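Local coordinates for protein methylmalonyl-CoA carboxyltransferase 12S subunit (Propionibacterium freudenreichii, PDB 1ON3) that makes up the hexameric core of transcarboxylase and transfers the carboxyl group of methylmalonyl-CoA to the biotin of the 1.3S subunit, at residues I174-G180 and K197-I202; R49-L53 and L134-D138; M157-V162 and Y184-T189. One frame throughout, in Å; residues are numbered along the deposited sequence.

How the contacts relate
All three contacts are buried and lie in the CoA carboxyltransferase N-terminal region. Contacts 1 and 2 meet on the central sheet, where strands 170-175 and 133-139 are neighbours. Contact 1 begins where strand 170-175 ends and the chain turns into a small two-stranded sheet; it is made mostly of backbone bonds and borders both bound ligands. Contact 2 packs a helix on one face of the central sheet through an aromatic ring and a buried ion pair, and no other subunit touches it. Contact 3 joins two helices on the opposite face, reached by F135 and Y137, with an apolar core and a hydroxyl-amide bond. Contacts 1 and 3 also touch the second subunit.

Contact 1: residues I174-G180 and K197-I202; sequences IAGPCAG and KAHMFI. With DXX (methylmalonic acid), chain U; MCA (methylmalonyl-coenzyme A), chain T.
The small two-stranded parallel sheet beside the acyl-CoA site is built here, P177-A179 running along H199-F201 at 11° between the short strands. H199 N donates to G176 O at 3.2 Å from above the carbonyl plane, a weak bond links F201 N to C178 O, and G180 N reaches F201 O at 2.8 Å, nearly along the C=O axis. At the end of the ladder G180 CA leans on I202 O in a CH...O contact of 3.4 Å. Where the chain turns its corner at G176, the methyl of A198 fills the bend: CB lies 3.2 Å from G176 O and touches CG2 of I174. Such a turn out of the main sheet into a second, smaller one is a feature of the crotonase fold, to whose clan this domain belongs. The side chains sort by face. C178 and M200 meet CB to CB on one, with the M200 thioether passing on to CD1 of I174. On the other, F201 brings its ring up beside A179, CG held between its backbone N and carbonyl carbon (chi1 44°), with CE1 3.8 Å from A179 CB. This second face, with P177, A179 and F201, looks to the substrate: P177 CB lies 3.8 Å from CP8 of methylmalonyl-CoA. CA of G180 is 3.4 Å from the carboxylate oxygen OS5 of that ligand, and a CB on G180 would probably collide with that oxygen and with A179 O. I202 O touches CB of methylmalonic acid at 3.3 Å, while the backbone N of I202 is hydrogen-bonded to E380 of the second subunit.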
loop_
_atom_site.group_PDB
_atom_site.type_symbol
_atom_site.label_atom_id
_atom_site.label_comp_id
_atom_site.label_asym_id
_atom_site.label_seq_id
_atom_site.Cartn_x
_atom_site.Cartn_y
_atom_site.Cartn_z
ATOM N N ILE E 174 -3.110 -36.488 -16.226
ATOM C CA ILE E 174 -3.642 -37.742 -15.706
ATOM C C ILE E 174 -3.131 -38.809 -16.657
ATOM O O ILE E 174 -3.516 -38.834 -17.832
ATOM C CB ILE E 174 -5.192 -37.798 -15.728
ATOM C CG1 ILE E 174 -5.798 -36.443 -15.368
ATOM C CG2 ILE E 174 -5.661 -38.901 -14.761
ATOM C CD1 ILE E 174 -5.462 -35.940 -14.013
ATOM N N ALA E 175 -2.278 -39.695 -16.150
ATOM C CA ALA E 175 -1.672 -40.722 -16.989
ATOM C C ALA E 175 -1.887 -42.145 -16.485
ATOM O O ALA E 175 -1.129 -43.057 -16.827
ATOM C CB ALA E 175 -0.178 -40.437 -17.126
ATOM N N GLY E 176 -2.921 -42.308 -15.677
ATOM C CA GLY E 176 -3.274 -43.600 -15.126
ATOM C C GLY E 176 -4.579 -43.393 -14.393
ATOM O O GLY E 176 -5.333 -42.463 -14.722
ATOM N N PRO E 177 -4.893 -44.235 -13.396
ATOM C CA PRO E 177 -6.148 -44.039 -12.673
ATOM C C PRO E 177 -6.072 -42.782 -11.814
ATOM O O PRO E 177 -4.986 -42.293 -11.491
ATOM C CB PRO E 177 -6.245 -45.285 -11.787
ATOM C CG PRO E 177 -5.471 -46.305 -12.531
ATOM C CD PRO E 177 -4.286 -45.528 -13.045
ATOM N N CYS E 178 -7.245 -42.285 -11.455
ATOM C CA CYS E 178 -7.427 -41.130 -10.583
ATOM C C CYS E 178 -8.795 -41.447 -10.006
ATOM O O CYS E 178 -9.816 -40.858 -10.378
ATOM C CB CYS E 178 -7.463 -39.821 -11.374
ATOM S SG CYS E 178 -7.342 -38.357 -10.280
ATOM N N ALA E 179 -8.802 -42.416 -9.095
ATOM C CA ALA E 179 -10.036 -42.901 -8.487
ATOM C C ALA E 179 -10.521 -42.169 -7.250
ATOM O O ALA E 179 -9.884 -42.229 -6.188
ATOM C CB ALA E 179 -9.887 -44.388 -8.174
ATOM N N GLY E 180 -11.658 -41.495 -7.386
ATOM C CA GLY E 180 -12.238 -40.791 -6.264
ATOM C C GLY E 180 -11.961 -39.304 -6.132
ATOM O O GLY E 180 -11.631 -38.616 -7.099
ATOM N N LYS E 197 -4.965 -43.810 -21.678
ATOM C CA LYS E 197 -4.785 -44.943 -20.781
ATOM C C LYS E 197 -5.308 -44.566 -19.395
ATOM O O LYS E 197 -5.434 -45.410 -18.515
ATOM C CB LYS E 197 -3.304 -45.322 -20.688
ATOM C CG LYS E 197 -2.734 -45.942 -21.956
ATOM C CD LYS E 197 -3.427 -47.262 -22.284
ATOM C CE LYS E 197 -2.720 -47.978 -23.430
ATOM N NZ LYS E 197 -2.605 -47.099 -24.634
ATOM N N ALA E 198 -5.627 -43.291 -19.216
ATOM C CA ALA E 198 -6.104 -42.801 -17.925
ATOM C C ALA E 198 -7.606 -42.890 -17.711
ATOM O O ALA E 198 -8.377 -43.028 -18.654
ATOM C CB ALA E 198 -5.647 -41.348 -17.718
ATOM N N HIS E 199 -8.002 -42.835 -16.442
ATOM C CA HIS E 199 -9.405 -42.840 -16.056
ATOM C C HIS E 199 -9.542 -41.956 -14.824
ATOM O O HIS E 199 -8.654 -41.910 -13.968
ATOM C CB HIS E 199 -9.911 -44.263 -15.780
ATOM C CG HIS E 199 -9.885 -45.145 -16.990
ATOM N ND1 HIS E 199 -8.779 -45.888 -17.345
ATOM C CD2 HIS E 199 -10.792 -45.326 -17.981
ATOM C CE1 HIS E 199 -9.003 -46.484 -18.504
ATOM N NE2 HIS E 199 -10.218 -46.159 -18.912
ATOM N N MET E 200 -10.650 -41.238 -14.748
ATOM C CA MET E 200 -10.892 -40.327 -13.644
ATOM C C MET E 200 -12.386 -40.328 -13.322
ATOM O O MET E 200 -13.215 -40.342 -14.224
ATOM C CB MET E 200 -10.433 -38.921 -14.066
ATOM C CG MET E 200 -10.662 -37.818 -13.063
ATOM S SD MET E 200 -9.653 -36.356 -13.492
ATOM C CE MET E 200 -10.586 -35.657 -14.879
ATOM N N PHE E 201 -12.724 -40.333 -12.038
ATOM C CA PHE E 201 -14.125 -40.313 -11.626
ATOM C C PHE E 201 -14.248 -40.144 -10.119
ATOM O O PHE E 201 -13.318 -40.460 -9.368
ATOM C CB PHE E 201 -14.850 -41.588 -12.088
ATOM C CG PHE E 201 -14.067 -42.853 -11.876
ATOM C CD1 PHE E 201 -13.748 -43.291 -10.590
ATOM C CD2 PHE E 201 -13.643 -43.608 -12.968
ATOM C CE1 PHE E 201 -13.017 -44.466 -10.396
ATOM C CE2 PHE E 201 -12.914 -44.784 -12.788
ATOM C CZ PHE E 201 -12.597 -45.215 -11.501
ATOM N N ILE E 202 -15.375 -39.602 -9.681
ATOM C CA ILE E 202 -15.591 -39.402 -8.253
ATOM C C ILE E 202 -16.060 -40.732 -7.675
ATOM O O ILE E 202 -15.594 -41.155 -6.622
ATOM C CB ILE E 202 -16.645 -38.304 -7.985
ATOM C CG1 ILE E 202 -16.052 -36.926 -8.327
ATOM C CG2 ILE E 202 -17.081 -38.337 -6.525
ATOM C CD1 ILE E 202 -14.641 -36.702 -7.740
HETATM C C1 DXX U . -16.001 -44.464 -3.248
HETATM O O1 DXX U . -15.427 -45.192 -2.309
HETATM C CA DXX U . -15.286 -44.050 -4.145
HETATM C CB DXX U . -14.940 -42.752 -3.762
HETATM C C DXX U . -14.825 -44.634 -5.373
HETATM O O DXX U . -15.720 -45.309 -5.926
HETATM O O2 DXX U . -13.681 -44.481 -5.841
HETATM C C8 MCA T . -5.110 -49.147 -5.205
HETATM N N9 MCA T . -4.335 -49.815 -4.252
HETATM C C4 MCA T . -4.597 -49.148 -3.066
HETATM C C5 MCA T . -5.513 -48.123 -3.404
HETATM N N7 MCA T . -5.820 -48.145 -4.752
HETATM N N3 MCA T . -4.080 -49.405 -1.796
HETATM C C2 MCA T . -4.566 -48.533 -0.846
HETATM N N1 MCA T . -5.454 -47.504 -1.056
HETATM C C6 MCA T . -5.953 -47.264 -2.335
HETATM N N6 MCA T . -6.810 -46.251 -2.493
HETATM C "C1'" MCA T . -3.484 -50.873 -4.347
HETATM C "C2'" MCA T . -4.291 -52.140 -4.646
HETATM O "O2'" MCA T . -4.774 -52.726 -3.469
HETATM C "C3'" MCA T . -3.293 -52.951 -5.435
HETATM O "O3'" MCA T . -2.500 -53.717 -4.545
HETATM C "C4'" MCA T . -2.453 -51.932 -6.227
HETATM O "O4'" MCA T . -2.609 -50.678 -5.460
HETATM C "C5'" MCA T . -2.911 -51.575 -7.698
HETATM O "O5'" MCA T . -3.918 -52.200 -7.925
HETATM P P1 MCA T . -4.693 -53.052 -8.699
HETATM O O11 MCA T . -5.908 -53.373 -8.157
HETATM O O12 MCA T . -3.746 -53.993 -8.741
HETATM O O6 MCA T . -5.140 -52.434 -10.149
HETATM P P2 MCA T . -5.661 -51.953 -11.276
HETATM O O21 MCA T . -6.261 -53.194 -11.411
HETATM O O22 MCA T . -4.859 -51.282 -12.219
HETATM O O7 MCA T . -6.816 -50.972 -10.754
HETATM C CPB MCA T . -6.634 -50.016 -10.050
HETATM C CPA MCA T . -7.681 -49.079 -9.475
HETATM C CP7 MCA T . -8.046 -49.992 -8.282
HETATM C CP9 MCA T . -8.764 -48.667 -10.502
HETATM C CP8 MCA T . -6.951 -47.789 -9.025
HETATM O OP3 MCA T . -7.092 -50.248 -7.530
HETATM C CP6 MCA T . -9.029 -49.611 -7.331
HETATM O OP2 MCA T . -10.196 -49.300 -7.770
HETATM N NP2 MCA T . -8.682 -49.546 -5.896
HETATM C CP5 MCA T . -9.413 -48.562 -5.169
HETATM C CP4 MCA T . -10.063 -47.292 -5.260
HETATM C CP3 MCA T . -10.584 -46.509 -4.152
HETATM O OP1 MCA T . -11.406 -47.339 -3.461
HETATM N NP1 MCA T . -10.450 -45.133 -3.657
HETATM C CP2 MCA T . -11.221 -44.928 -2.462
HETATM C CP1 MCA T . -10.874 -43.589 -1.965
HETATM P P3 MCA T . -1.361 -54.907 -4.549
HETATM O O31 MCA T . -2.415 -55.848 -5.049
HETATM O O32 MCA T . -0.983 -55.178 -3.122
HETATM O O33 MCA T . -0.207 -54.836 -5.516
HETATM S S MCA T . -11.574 -43.124 -0.685
HETATM C CS1 MCA T . -10.670 -41.799 -1.010
HETATM O OS1 MCA T . -9.841 -41.483 -1.909
HETATM C CS2 MCA T . -11.502 -40.669 -0.983
HETATM C CS3 MCA T . -11.195 -39.718 -0.113
HETATM C CS4 MCA T . -12.712 -40.126 -1.798
HETATM O OS4 MCA T . -13.527 -39.342 -1.309
HETATM O OS5 MCA T . -12.788 -40.543 -2.946
#

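Contact 2: residues R49-L53 and L134-D138; sequences RLNNL and LFFYD
R49 and F136 form the apolar half of the contact, the aliphatic part of the arginine lying on the phenyl ring. CB of R49 sits above the ring centre in a CH-pi contact, 3.8 Å from the centroid and only 7° off the normal. Further along, CD of R49 passes 3.8 Å from CD2 of F136. L53 brings CD2 to 3.8 Å from CE1 of F136, approaching the ring obliquely, and the same methyl meets CD2 of L134 at 4.2 Å. CD2 of L50 makes a looser contact with CE1 of F136. The pattern is that of a helix laid on a beta sheet, running roughly against the strand, at 147° between the short segments: L134, F136 and D138 alternate toward helix 46-53, while F135 and Y137 face the other side of the sheet. Helix 241-253 shares this side, with A248 against L53 and E245 against F136. The ionic interaction takes over past the ring. Extended from CG to NE, the R49 chain carries its guanidinium past the rim of F136, nearly parallel to the ring (planes 10° apart) but not stacked on it, and on to the strand's far end. There NH1 forms a salt bridge with OD2 of D138 at 2.8 Å, coming to the anti side of that oxygen and tilted from the carboxylate plane. OD2 also takes a hydrogen bond from Q38. R49 NE has a second charged mate, D241, and NH2 bonds weakly to A175 O; the two carboxylates probably offset the arginine's buried charge, and bonds at NE and NH1 limit its rotation.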
loop_
_atom_site.group_PDB
_atom_site.type_symbol
_atom_site.label_atom_id
_atom_site.label_comp_id
_atom_site.label_asym_id
_atom_site.label_seq_id
_atom_site.Cartn_x
_atom_site.Cartn_y
_atom_site.Cartn_z
ATOM N N ARG E 49 8.639 -40.149 -16.869
ATOM C CA ARG E 49 7.802 -38.996 -17.207
ATOM C C ARG E 49 8.506 -37.681 -16.883
ATOM O O ARG E 49 8.530 -36.763 -17.703
ATOM C CB ARG E 49 6.460 -39.086 -16.463
ATOM C CG ARG E 49 5.522 -40.132 -17.080
ATOM C CD ARG E 49 4.350 -40.517 -16.156
ATOM N NE ARG E 49 3.455 -41.473 -16.813
ATOM C CZ ARG E 49 2.501 -42.170 -16.199
ATOM N NH1 ARG E 49 2.291 -42.029 -14.895
ATOM N NH2 ARG E 49 1.764 -43.029 -16.889
ATOM N N LEU E 50 9.091 -37.592 -15.693
ATOM C CA LEU E 50 9.796 -36.376 -15.325
ATOM C C LEU E 50 11.031 -36.214 -16.202
ATOM O O LEU E 50 11.353 -35.113 -16.640
ATOM C CB LEU E 50 10.201 -36.418 -13.851
ATOM C CG LEU E 50 9.048 -36.198 -12.878
ATOM C CD1 LEU E 50 9.521 -36.454 -11.442
ATOM C CD2 LEU E 50 8.532 -34.769 -13.038
ATOM N N ASN E 51 11.712 -37.322 -16.479
ATOM C CA ASN E 51 12.911 -37.263 -17.301
ATOM C C ASN E 51 12.589 -36.820 -18.723
ATOM O O ASN E 51 13.384 -36.133 -19.354
ATOM C CB ASN E 51 13.616 -38.618 -17.334
ATOM C CG ASN E 51 14.988 -38.531 -17.965
ATOM O OD1 ASN E 51 15.861 -37.803 -17.479
ATOM N ND2 ASN E 51 15.190 -39.262 -19.054
ATOM N N ASN E 52 11.419 -37.218 -19.219
ATOM C CA ASN E 52 10.978 -36.856 -20.561
ATOM C C ASN E 52 10.476 -35.415 -20.642
ATOM O O ASN E 52 10.678 -34.729 -21.646
ATOM C CB ASN E 52 9.868 -37.806 -21.020
ATOM C CG ASN E 52 10.396 -39.181 -21.382
ATOM O OD1 ASN E 52 9.644 -40.152 -21.471
ATOM N ND2 ASN E 52 11.695 -39.266 -21.596
ATOM N N LEU E 53 9.828 -34.957 -19.579
ATOM C CA LEU E 53 9.284 -33.605 -19.547
ATOM C C LEU E 53 10.331 -32.519 -19.308
ATOM O O LEU E 53 10.319 -31.479 -19.969
ATOM C CB LEU E 53 8.218 -33.502 -18.455
ATOM C CG LEU E 53 7.628 -32.094 -18.237
ATOM C CD1 LEU E 53 6.605 -31.776 -19.339
ATOM C CD2 LEU E 53 6.952 -32.025 -16.876
ATOM N N LEU E 134 3.758 -28.570 -12.238
ATOM C CA LEU E 134 3.211 -29.632 -13.087
ATOM C C LEU E 134 3.123 -30.919 -12.258
ATOM O O LEU E 134 4.015 -31.221 -11.472
ATOM C CB LEU E 134 4.088 -29.837 -14.329
ATOM C CG LEU E 134 4.150 -28.597 -15.244
ATOM C CD1 LEU E 134 5.449 -27.848 -14.976
ATOM C CD2 LEU E 134 4.071 -29.000 -16.707
ATOM N N PHE E 135 2.046 -31.671 -12.449
ATOM C CA PHE E 135 1.807 -32.880 -11.666
ATOM C C PHE E 135 1.261 -34.041 -12.516
ATOM O O PHE E 135 0.218 -33.909 -13.143
ATOM C CB PHE E 135 0.800 -32.506 -10.564
ATOM C CG PHE E 135 0.630 -33.533 -9.469
ATOM C CD1 PHE E 135 0.016 -33.163 -8.281
ATOM C CD2 PHE E 135 1.027 -34.860 -9.631
ATOM C CE1 PHE E 135 -0.207 -34.098 -7.260
ATOM C CE2 PHE E 135 0.807 -35.806 -8.612
ATOM C CZ PHE E 135 0.188 -35.417 -7.428
ATOM N N PHE E 136 1.989 -35.160 -12.541
ATOM C CA PHE E 136 1.550 -36.371 -13.254
ATOM C C PHE E 136 0.811 -37.232 -12.219
ATOM O O PHE E 136 1.406 -37.683 -11.226
ATOM C CB PHE E 136 2.730 -37.190 -13.799
ATOM C CG PHE E 136 3.420 -36.579 -14.999
ATOM C CD1 PHE E 136 4.507 -35.728 -14.833
ATOM C CD2 PHE E 136 3.028 -36.920 -16.292
ATOM C CE1 PHE E 136 5.203 -35.231 -15.947
ATOM C CE2 PHE E 136 3.711 -36.435 -17.404
ATOM C CZ PHE E 136 4.807 -35.587 -17.231
ATOM N N TYR E 137 -0.486 -37.424 -12.442
ATOM C CA TYR E 137 -1.350 -38.213 -11.565
ATOM C C TYR E 137 -1.476 -39.650 -12.098
ATOM O O TYR E 137 -1.696 -39.858 -13.283
ATOM C CB TYR E 137 -2.744 -37.582 -11.523
ATOM C CG TYR E 137 -2.790 -36.214 -10.894
ATOM C CD1 TYR E 137 -3.185 -36.053 -9.573
ATOM C CD2 TYR E 137 -2.498 -35.070 -11.641
ATOM C CE1 TYR E 137 -3.304 -34.785 -8.999
ATOM C CE2 TYR E 137 -2.608 -33.791 -11.083
ATOM C CZ TYR E 137 -3.013 -33.654 -9.766
ATOM O OH TYR E 137 -3.138 -32.402 -9.209
ATOM N N ASP E 138 -1.374 -40.634 -11.211
ATOM C CA ASP E 138 -1.445 -42.039 -11.590
ATOM C C ASP E 138 -1.684 -42.686 -10.230
ATOM O O ASP E 138 -0.739 -43.151 -9.597
ATOM C CB ASP E 138 -0.077 -42.466 -12.155
ATOM C CG ASP E 138 -0.136 -43.784 -12.912
ATOM O OD1 ASP E 138 -1.146 -44.492 -12.759
ATOM O OD2 ASP E 138 0.831 -44.109 -13.641
#

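Contact 3: residues M157-V162 and Y184-T189; sequences MFFANV and YSPALT
L188 fills the apolar centre between the two helices, set against F158, N161 and V162 of the neighbouring one. Its CB rests 3.6 Å from CB of N161, while its two methyls part: CD1 comes 3.8 Å from CB of F158, and CD2 meets CG2 of V162 at 4.0 Å. The ring of F158 continues the packing toward the start of helix 184-188. CB of Y184 lies over one ring face, offset toward the rim and 4.2 Å from the centroid, a CH-pi contact, and CB of S185 stands at the ring's edge, in its plane. Y184 sends its own ring onward to F373 of the second subunit. At the polar edge, N161 turns its amide toward S185, CG lying anti to its carbonyl carbon (chi1 -77°). OG of S185 donates to OD1 of N161 at 2.7 Å, arriving 20° out of the carbonyl plane. A water closes the triangle, accepting from ND2 of N161 at 3.0 Å and donating to OG of S185 at 3.1 Å. The same hydroxyl is hydrogen-bonded to Y137 OH from strand 133-139, and SD of M157 passes 3.4 Å from it. A leucine in place of N161 would probably cost the S185 hydroxyl its acceptor and the water its amide donor, leaving an apolar branch beside the S185 hydroxyl and the water. At the end of the short helix, P186 O accepts from both N and OG1 of T189. The two short helical segments run 6° from parallel, as successive connections on one face of the parallel strands 133-139, 170-175 and 191-195, the arrangement of the crotonase fold, in which beta-beta-alpha units succeed one another in a spiral.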
loop_
_atom_site.group_PDB
_atom_site.type_symbol
_atom_site.label_atom_id
_atom_site.label_comp_id
_atom_site.label_asym_id
_atom_site.label_seq_id
_atom_site.Cartn_x
_atom_site.Cartn_y
_atom_site.Cartn_z
ATOM N N MET E 157 -3.720 -30.660 0.195
ATOM C CA MET E 157 -3.434 -30.497 -1.226
ATOM C C MET E 157 -4.458 -29.599 -1.939
ATOM O O MET E 157 -4.077 -28.743 -2.752
ATOM C CB MET E 157 -3.391 -31.847 -1.938
ATOM C CG MET E 157 -2.993 -31.718 -3.413
ATOM S SD MET E 157 -2.933 -33.282 -4.307
ATOM C CE MET E 157 -1.605 -34.104 -3.384
ATOM N N PHE E 158 -5.747 -29.790 -1.651
ATOM C CA PHE E 158 -6.780 -28.977 -2.304
ATOM C C PHE E 158 -6.611 -27.518 -1.906
ATOM O O PHE E 158 -6.702 -26.619 -2.747
ATOM C CB PHE E 158 -8.202 -29.448 -1.923
ATOM C CG PHE E 158 -8.495 -30.889 -2.276
ATOM C CD1 PHE E 158 -7.822 -31.525 -3.319
ATOM C CD2 PHE E 158 -9.469 -31.603 -1.572
ATOM C CE1 PHE E 158 -8.108 -32.867 -3.666
ATOM C CE2 PHE E 158 -9.767 -32.931 -1.904
ATOM C CZ PHE E 158 -9.085 -33.566 -2.954
ATOM N N PHE E 159 -6.365 -27.278 -0.620
ATOM C CA PHE E 159 -6.179 -25.915 -0.143
ATOM C C PHE E 159 -4.980 -25.272 -0.840
ATOM O O PHE E 159 -5.005 -24.089 -1.170
ATOM C CB PHE E 159 -5.973 -25.912 1.371
ATOM C CG PHE E 159 -5.906 -24.532 1.973
ATOM C CD1 PHE E 159 -4.691 -23.861 2.080
ATOM C CD2 PHE E 159 -7.062 -23.908 2.429
ATOM C CE1 PHE E 159 -4.622 -22.579 2.640
ATOM C CE2 PHE E 159 -7.019 -22.626 2.993
ATOM C CZ PHE E 159 -5.796 -21.956 3.099
ATOM N N ALA E 160 -3.933 -26.061 -1.066
ATOM C CA ALA E 160 -2.727 -25.567 -1.726
ATOM C C ALA E 160 -3.005 -25.236 -3.202
ATOM O O ALA E 160 -2.500 -24.235 -3.723
ATOM C CB ALA E 160 -1.592 -26.613 -1.607
ATOM N N ASN E 161 -3.804 -26.066 -3.872
ATOM C CA ASN E 161 -4.143 -25.819 -5.284
ATOM C C ASN E 161 -4.835 -24.467 -5.380
ATOM O O ASN E 161 -4.552 -23.678 -6.289
ATOM C CB ASN E 161 -5.100 -26.888 -5.842
ATOM C CG ASN E 161 -4.412 -28.197 -6.177
ATOM O OD1 ASN E 161 -4.855 -29.252 -5.738
ATOM N ND2 ASN E 161 -3.341 -28.141 -6.982
ATOM N N VAL E 162 -5.745 -24.205 -4.446
ATOM C CA VAL E 162 -6.476 -22.948 -4.431
ATOM C C VAL E 162 -5.534 -21.798 -4.080
ATOM O O VAL E 162 -5.635 -20.708 -4.638
ATOM C CB VAL E 162 -7.666 -23.004 -3.432
ATOM C CG1 VAL E 162 -8.371 -21.634 -3.361
ATOM C CG2 VAL E 162 -8.670 -24.078 -3.891
ATOM N N TYR E 184 -10.400 -34.013 -7.520
ATOM C CA TYR E 184 -10.613 -32.589 -7.284
ATOM C C TYR E 184 -9.331 -31.750 -7.384
ATOM O O TYR E 184 -9.394 -30.559 -7.678
ATOM C CB TYR E 184 -11.307 -32.377 -5.937
ATOM C CG TYR E 184 -12.749 -32.848 -5.929
ATOM C CD1 TYR E 184 -13.203 -33.764 -4.974
ATOM C CD2 TYR E 184 -13.662 -32.383 -6.886
ATOM C CE1 TYR E 184 -14.537 -34.210 -4.976
ATOM C CE2 TYR E 184 -14.983 -32.816 -6.898
ATOM C CZ TYR E 184 -15.417 -33.739 -5.935
ATOM O OH TYR E 184 -16.731 -34.193 -5.948
ATOM N N SER E 185 -8.169 -32.363 -7.156
ATOM C CA SER E 185 -6.910 -31.619 -7.268
ATOM C C SER E 185 -6.752 -31.194 -8.749
ATOM O O SER E 185 -6.514 -30.019 -9.045
ATOM C CB SER E 185 -5.732 -32.476 -6.784
ATOM O OG SER E 185 -4.514 -31.743 -6.835
ATOM N N PRO E 186 -6.882 -32.142 -9.696
ATOM C CA PRO E 186 -6.760 -31.748 -11.108
ATOM C C PRO E 186 -7.784 -30.658 -11.456
ATOM O O PRO E 186 -7.487 -29.710 -12.188
ATOM C CB PRO E 186 -7.043 -33.052 -11.845
ATOM C CG PRO E 186 -6.356 -34.034 -10.992
ATOM C CD PRO E 186 -6.771 -33.610 -9.572
ATOM N N ALA E 187 -8.991 -30.794 -10.919
ATOM C CA ALA E 187 -10.047 -29.815 -11.187
ATOM C C ALA E 187 -9.663 -28.434 -10.689
ATOM O O ALA E 187 -10.087 -27.436 -11.244
ATOM C CB ALA E 187 -11.365 -30.249 -10.513
ATOM N N LEU E 188 -8.874 -28.383 -9.626
ATOM C CA LEU E 188 -8.455 -27.104 -9.053
ATOM C C LEU E 188 -7.194 -26.529 -9.713
ATOM O O LEU E 188 -6.804 -25.396 -9.423
ATOM C CB LEU E 188 -8.269 -27.271 -7.537
ATOM C CG LEU E 188 -9.563 -27.541 -6.733
ATOM C CD1 LEU E 188 -9.220 -27.942 -5.299
ATOM C CD2 LEU E 188 -10.457 -26.299 -6.731
ATOM N N THR E 189 -6.549 -27.299 -10.591
ATOM C CA THR E 189 -5.367 -26.791 -11.297
ATOM C C THR E 189 -5.954 -26.034 -12.484
ATOM O O THR E 189 -7.172 -25.915 -12.594
ATOM C CB THR E 189 -4.438 -27.915 -11.835
ATOM O OG1 THR E 189 -5.131 -28.696 -12.825
ATOM C CG2 THR E 189 -3.958 -28.834 -10.671
HETATM O O HOH W 1 -1.648 -30.552 -6.573
#